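Local coordinates for aldolase (Klebsiella pneumoniae, PDB 6VOQ), which belongs to the class II aldolase and adducin family and binds zinc, in an assembly of four chains, at residues E4-L18 and L31-T43. Residues are numbered along the deposited sequence; the frame is centred on the assembly and turned at random.
Sequences EQQLREEMVQIGASL and LSLLLPDGNLLAT
Met-11 reaches from the helix to the hairpin, its methyl CE 3.5 Å from Leu-33 CD2 and also against Leu-31 CB and the backbone of Ser-32. CG leaves anti to the backbone N (chi1 178°) and SD lies by Leu-41 and 3.8 Å from Thr-43 CG2; the bend at chi3 then turns CE back onto Leu-31 and Leu-33 of the first strand. One turn earlier, Leu-7 sets CD1 against Leu-33 CD1 at 3.8 Å and also touches Pro-36 CD with it, while Leu-35 CD2 touches both Leu-7 CD1 and Glu-4 CG. At the other end Leu-31 CD1 lies against the helix backbone, 3.7 Å from Met-11 O, beside Gly-15 N; its CD2 touches Leu-18 CD1. Leu-41 places CD1 3.8 Å over the centre of the Arg-8 guanidinium and CD2 against Arg-8 CA. That guanidinium is fixed along its edge, where NE and NH2 both donate to Glu-4 OE1, each at 2.9 Å, and by NH1 bonding to the carbonyls of Ala-54 and Leu-57. No hydrogen bond joins helix and hairpin; the strands are tied by reciprocal Leu-33 and Leu-41 backbone bonds and closed by a type I turn from Leu-35 to Gly-38. The helix runs nearly antiparallel to strand 31-34 (155°) and packs on one face of the mixed sheet at the hairpin, with strands 58-60 and 91-94 flanking, helix 76-83 on the opposite face and helix 170-190 beside Ile-14 and Leu-18.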
loop_
_atom_site.group_PDB
_atom_site.type_symbol
_atom_site.label_atom_id
_atom_site.label_comp_id
_atom_site.label_asym_id
_atom_site.label_seq_id
_atom_site.Cartn_x
_atom_site.Cartn_y
_atom_site.Cartn_z
ATOM N N GLU A 4 -6.893 -33.121 -0.407
ATOM C CA GLU A 4 -7.698 -32.222 0.412
ATOM C C GLU A 4 -6.855 -31.524 1.471
ATOM O O GLU A 4 -7.096 -30.350 1.771
ATOM C CB GLU A 4 -8.855 -32.983 1.065
ATOM C CG GLU A 4 -9.924 -32.071 1.669
ATOM C CD GLU A 4 -11.136 -32.824 2.207
ATOM O OE1 GLU A 4 -11.673 -32.394 3.248
ATOM O OE2 GLU A 4 -11.553 -33.831 1.590
ATOM N N GLN A 5 -5.876 -32.227 2.048
ATOM C CA GLN A 5 -4.897 -31.592 2.924
ATOM C C GLN A 5 -4.335 -30.339 2.280
ATOM O O GLN A 5 -4.482 -29.229 2.799
ATOM C CB GLN A 5 -3.741 -32.547 3.225
ATOM C CG GLN A 5 -4.084 -33.771 3.983
ATOM C CD GLN A 5 -4.187 -35.009 3.109
ATOM O OE1 GLN A 5 -5.055 -35.095 2.240
ATOM N NE2 GLN A 5 -3.300 -35.975 3.338
ATOM N N GLN A 6 -3.668 -30.515 1.140
ATOM C CA GLN A 6 -2.985 -29.404 0.498
ATOM C C GLN A 6 -3.967 -28.370 -0.015
ATOM O O GLN A 6 -3.652 -27.175 -0.022
ATOM C CB GLN A 6 -2.103 -29.922 -0.630
ATOM C CG GLN A 6 -1.154 -30.998 -0.170
ATOM C CD GLN A 6 -0.850 -31.997 -1.252
ATOM O OE1 GLN A 6 -1.716 -32.351 -2.043
ATOM N NE2 GLN A 6 0.384 -32.465 -1.288
ATOM N N LEU A 7 -5.154 -28.806 -0.440
ATOM C CA LEU A 7 -6.151 -27.861 -0.923
ATOM C C LEU A 7 -6.663 -26.986 0.218
ATOM O O LEU A 7 -6.736 -25.759 0.081
ATOM C CB LEU A 7 -7.291 -28.615 -1.607
ATOM C CG LEU A 7 -6.956 -29.267 -2.960
ATOM C CD1 LEU A 7 -8.111 -30.130 -3.499
ATOM C CD2 LEU A 7 -6.548 -28.225 -3.986
ATOM N N ARG A 8 -6.997 -27.592 1.359
ATOM C CA ARG A 8 -7.357 -26.798 2.527
ATOM C C ARG A 8 -6.212 -25.879 2.911
ATOM O O ARG A 8 -6.420 -24.702 3.222
ATOM C CB ARG A 8 -7.728 -27.711 3.702
ATOM C CG ARG A 8 -9.059 -28.395 3.528
ATOM C CD ARG A 8 -9.418 -29.251 4.717
ATOM N NE ARG A 8 -10.687 -29.950 4.509
ATOM C CZ ARG A 8 -11.869 -29.517 4.937
ATOM N NH1 ARG A 8 -11.971 -28.387 5.629
ATOM N NH2 ARG A 8 -12.954 -30.230 4.673
ATOM N N GLU A 9 -4.994 -26.403 2.876
ATOM C CA GLU A 9 -3.803 -25.626 3.170
ATOM C C GLU A 9 -3.629 -24.452 2.206
ATOM O O GLU A 9 -3.427 -23.311 2.649
ATOM C CB GLU A 9 -2.600 -26.574 3.121
ATOM C CG GLU A 9 -1.272 -26.037 3.613
ATOM C CD GLU A 9 -1.360 -25.164 4.856
ATOM O OE1 GLU A 9 -0.457 -24.315 5.008
ATOM O OE2 GLU A 9 -2.272 -25.337 5.701
ATOM N N GLU A 10 -3.709 -24.723 0.898
ATOM C CA GLU A 10 -3.586 -23.683 -0.115
ATOM C C GLU A 10 -4.621 -22.583 0.081
ATOM O O GLU A 10 -4.322 -21.400 -0.112
ATOM C CB GLU A 10 -3.727 -24.306 -1.506
ATOM C CG GLU A 10 -3.656 -23.316 -2.646
ATOM C CD GLU A 10 -2.307 -23.358 -3.330
ATOM O OE1 GLU A 10 -2.265 -23.377 -4.582
ATOM O OE2 GLU A 10 -1.288 -23.381 -2.600
ATOM N N MET A 11 -5.849 -22.957 0.450
ATOM C CA MET A 11 -6.897 -21.961 0.620
ATOM C C MET A 11 -6.579 -21.020 1.772
ATOM O O MET A 11 -6.734 -19.805 1.639
ATOM C CB MET A 11 -8.243 -22.645 0.840
ATOM C CG MET A 11 -9.387 -21.682 1.068
ATOM S SD MET A 11 -10.988 -22.414 0.697
ATOM C CE MET A 11 -10.816 -22.620 -1.068
ATOM N N VAL A 12 -6.142 -21.563 2.910
ATOM C CA VAL A 12 -5.739 -20.723 4.038
ATOM C C VAL A 12 -4.586 -19.802 3.648
ATOM O O VAL A 12 -4.615 -18.598 3.926
ATOM C CB VAL A 12 -5.368 -21.603 5.246
ATOM C CG1 VAL A 12 -4.819 -20.746 6.398
ATOM C CG2 VAL A 12 -6.568 -22.423 5.692
ATOM N N GLN A 13 -3.556 -20.349 3.001
ATOM C CA GLN A 13 -2.393 -19.544 2.643
ATOM C C GLN A 13 -2.776 -18.452 1.660
ATOM O O GLN A 13 -2.400 -17.287 1.824
ATOM C CB GLN A 13 -1.296 -20.431 2.054
ATOM C CG GLN A 13 -0.695 -21.393 3.043
ATOM C CD GLN A 13 0.399 -22.251 2.429
ATOM O OE1 GLN A 13 0.659 -22.179 1.229
ATOM N NE2 GLN A 13 1.043 -23.073 3.255
ATOM N N ILE A 14 -3.532 -18.813 0.630
ATOM C CA ILE A 14 -3.924 -17.828 -0.361
ATOM C C ILE A 14 -4.774 -16.734 0.279
ATOM O O ILE A 14 -4.567 -15.542 0.019
ATOM C CB ILE A 14 -4.613 -18.532 -1.544
ATOM C CG1 ILE A 14 -3.512 -19.137 -2.430
ATOM C CG2 ILE A 14 -5.472 -17.564 -2.333
ATOM C CD1 ILE A 14 -3.975 -19.788 -3.683
ATOM N N GLY A 15 -5.694 -17.109 1.170
ATOM C CA GLY A 15 -6.453 -16.105 1.904
ATOM C C GLY A 15 -5.564 -15.129 2.653
ATOM O O GLY A 15 -5.729 -13.913 2.542
ATOM N N ALA A 16 -4.590 -15.647 3.400
ATOM C CA ALA A 16 -3.689 -14.790 4.168
ATOM C C ALA A 16 -2.887 -13.867 3.255
ATOM O O ALA A 16 -2.683 -12.691 3.578
ATOM C CB ALA A 16 -2.750 -15.652 5.021
ATOM N N SER A 17 -2.424 -14.387 2.114
ATOM C CA SER A 17 -1.655 -13.585 1.167
ATOM C C SER A 17 -2.500 -12.462 0.584
ATOM O O SER A 17 -2.016 -11.336 0.413
ATOM C CB SER A 17 -1.111 -14.481 0.051
ATOM O OG SER A 17 -0.191 -13.793 -0.774
ATOM N N LEU A 18 -3.767 -12.753 0.284
ATOM C CA LEU A 18 -4.660 -11.728 -0.244
ATOM C C LEU A 18 -4.991 -10.691 0.822
ATOM O O LEU A 18 -5.075 -9.493 0.526
ATOM C CB LEU A 18 -5.942 -12.369 -0.777
ATOM C CG LEU A 18 -5.805 -13.285 -1.989
ATOM C CD1 LEU A 18 -7.101 -14.041 -2.213
ATOM C CD2 LEU A 18 -5.408 -12.495 -3.229
ATOM N N LEU A 31 -13.401 -17.696 -1.119
ATOM C CA LEU A 31 -12.679 -18.570 -2.026
ATOM C C LEU A 31 -13.419 -19.893 -2.107
ATOM O O LEU A 31 -14.025 -20.338 -1.127
ATOM C CB LEU A 31 -11.214 -18.800 -1.560
ATOM C CG LEU A 31 -10.451 -17.556 -1.071
ATOM C CD1 LEU A 31 -9.112 -17.910 -0.442
ATOM C CD2 LEU A 31 -10.252 -16.560 -2.204
ATOM N N SER A 32 -13.387 -20.510 -3.285
ATOM C CA SER A 32 -13.871 -21.878 -3.422
ATOM C C SER A 32 -12.986 -22.645 -4.399
ATOM O O SER A 32 -12.330 -22.058 -5.266
ATOM C CB SER A 32 -15.336 -21.921 -3.880
ATOM O OG SER A 32 -15.482 -21.516 -5.236
ATOM N N LEU A 33 -12.979 -23.967 -4.250
ATOM C CA LEU A 33 -12.265 -24.832 -5.180
ATOM C C LEU A 33 -12.919 -26.208 -5.196
ATOM O O LEU A 33 -13.450 -26.676 -4.184
ATOM C CB LEU A 33 -10.773 -24.945 -4.823
ATOM C CG LEU A 33 -10.360 -25.482 -3.443
ATOM C CD1 LEU A 33 -10.320 -26.997 -3.416
ATOM C CD2 LEU A 33 -8.996 -24.933 -3.043
ATOM N N LEU A 34 -12.867 -26.853 -6.357
ATOM C CA LEU A 34 -13.422 -28.192 -6.512
ATOM C C LEU A 34 -12.518 -29.225 -5.854
ATOM O O LEU A 34 -11.310 -29.253 -6.098
ATOM C CB LEU A 34 -13.595 -28.530 -7.990
ATOM C CG LEU A 34 -14.963 -28.187 -8.574
ATOM C CD1 LEU A 34 -15.008 -28.508 -10.062
ATOM C CD2 LEU A 34 -16.058 -28.928 -7.815
ATOM N N LEU A 35 -13.110 -30.078 -5.040
ATOM C CA LEU A 35 -12.392 -31.181 -4.432
ATOM C C LEU A 35 -12.338 -32.360 -5.394
ATOM O O LEU A 35 -13.070 -32.397 -6.389
ATOM C CB LEU A 35 -13.065 -31.579 -3.121
ATOM C CG LEU A 35 -12.954 -30.524 -2.011
ATOM C CD1 LEU A 35 -13.869 -30.854 -0.838
ATOM C CD2 LEU A 35 -11.509 -30.364 -1.543
ATOM N N PRO A 36 -11.451 -33.326 -5.139
ATOM C CA PRO A 36 -11.397 -34.516 -6.006
ATOM C C PRO A 36 -12.724 -35.238 -6.164
ATOM O O PRO A 36 -12.991 -35.779 -7.243
ATOM C CB PRO A 36 -10.353 -35.396 -5.309
ATOM C CG PRO A 36 -9.428 -34.414 -4.669
ATOM C CD PRO A 36 -10.294 -33.255 -4.227
ATOM N N ASP A 37 -13.569 -35.261 -5.132
ATOM C CA ASP A 37 -14.844 -35.970 -5.189
ATOM C C ASP A 37 -15.950 -35.154 -5.845
ATOM O O ASP A 37 -17.119 -35.558 -5.794
ATOM C CB ASP A 37 -15.279 -36.384 -3.780
ATOM C CG ASP A 37 -15.343 -35.209 -2.814
ATOM O OD1 ASP A 37 -15.268 -34.050 -3.270
ATOM O OD2 ASP A 37 -15.473 -35.447 -1.593
ATOM N N GLY A 38 -15.617 -34.011 -6.440
ATOM C CA GLY A 38 -16.606 -33.170 -7.061
ATOM C C GLY A 38 -17.312 -32.211 -6.134
ATOM O O GLY A 38 -18.088 -31.378 -6.610
ATOM N N ASN A 39 -17.079 -32.296 -4.831
ATOM C CA ASN A 39 -17.661 -31.328 -3.918
ATOM C C ASN A 39 -16.825 -30.050 -3.885
ATOM O O ASN A 39 -15.715 -29.973 -4.422
ATOM C CB ASN A 39 -17.783 -31.918 -2.518
ATOM C CG ASN A 39 -18.822 -33.017 -2.447
ATOM O OD1 ASN A 39 -19.896 -32.912 -3.036
ATOM N ND2 ASN A 39 -18.494 -34.096 -1.750
ATOM N N LEU A 40 -17.369 -29.040 -3.223
ATOM C CA LEU A 40 -16.796 -27.704 -3.204
ATOM C C LEU A 40 -16.218 -27.418 -1.825
ATOM O O LEU A 40 -16.916 -27.556 -0.814
ATOM C CB LEU A 40 -17.862 -26.669 -3.560
ATOM C CG LEU A 40 -17.375 -25.466 -4.342
ATOM C CD1 LEU A 40 -16.462 -25.934 -5.463
ATOM C CD2 LEU A 40 -18.567 -24.724 -4.879
ATOM N N LEU A 41 -14.948 -27.034 -1.787
ATOM C CA LEU A 41 -14.339 -26.471 -0.590
ATOM C C LEU A 41 -14.484 -24.954 -0.662
ATOM O O LEU A 41 -14.212 -24.351 -1.703
ATOM C CB LEU A 41 -12.867 -26.882 -0.492
ATOM C CG LEU A 41 -12.075 -26.396 0.725
ATOM C CD1 LEU A 41 -12.468 -27.205 1.956
ATOM C CD2 LEU A 41 -10.562 -26.476 0.482
ATOM N N ALA A 42 -14.931 -24.337 0.425
ATOM C CA ALA A 42 -15.199 -22.908 0.391
ATOM C C ALA A 42 -14.899 -22.293 1.747
ATOM O O ALA A 42 -14.896 -22.975 2.773
ATOM C CB ALA A 42 -16.655 -22.614 -0.009
ATOM N N THR A 43 -14.641 -20.985 1.736
ATOM C CA THR A 43 -14.409 -20.262 2.973
ATOM C C THR A 43 -15.733 -20.054 3.704
ATOM O O THR A 43 -16.760 -19.788 3.076
ATOM C CB THR A 43 -13.728 -18.912 2.703
ATOM O OG1 THR A 43 -14.547 -18.111 1.853
ATOM C CG2 THR A 43 -12.395 -19.111 2.020
#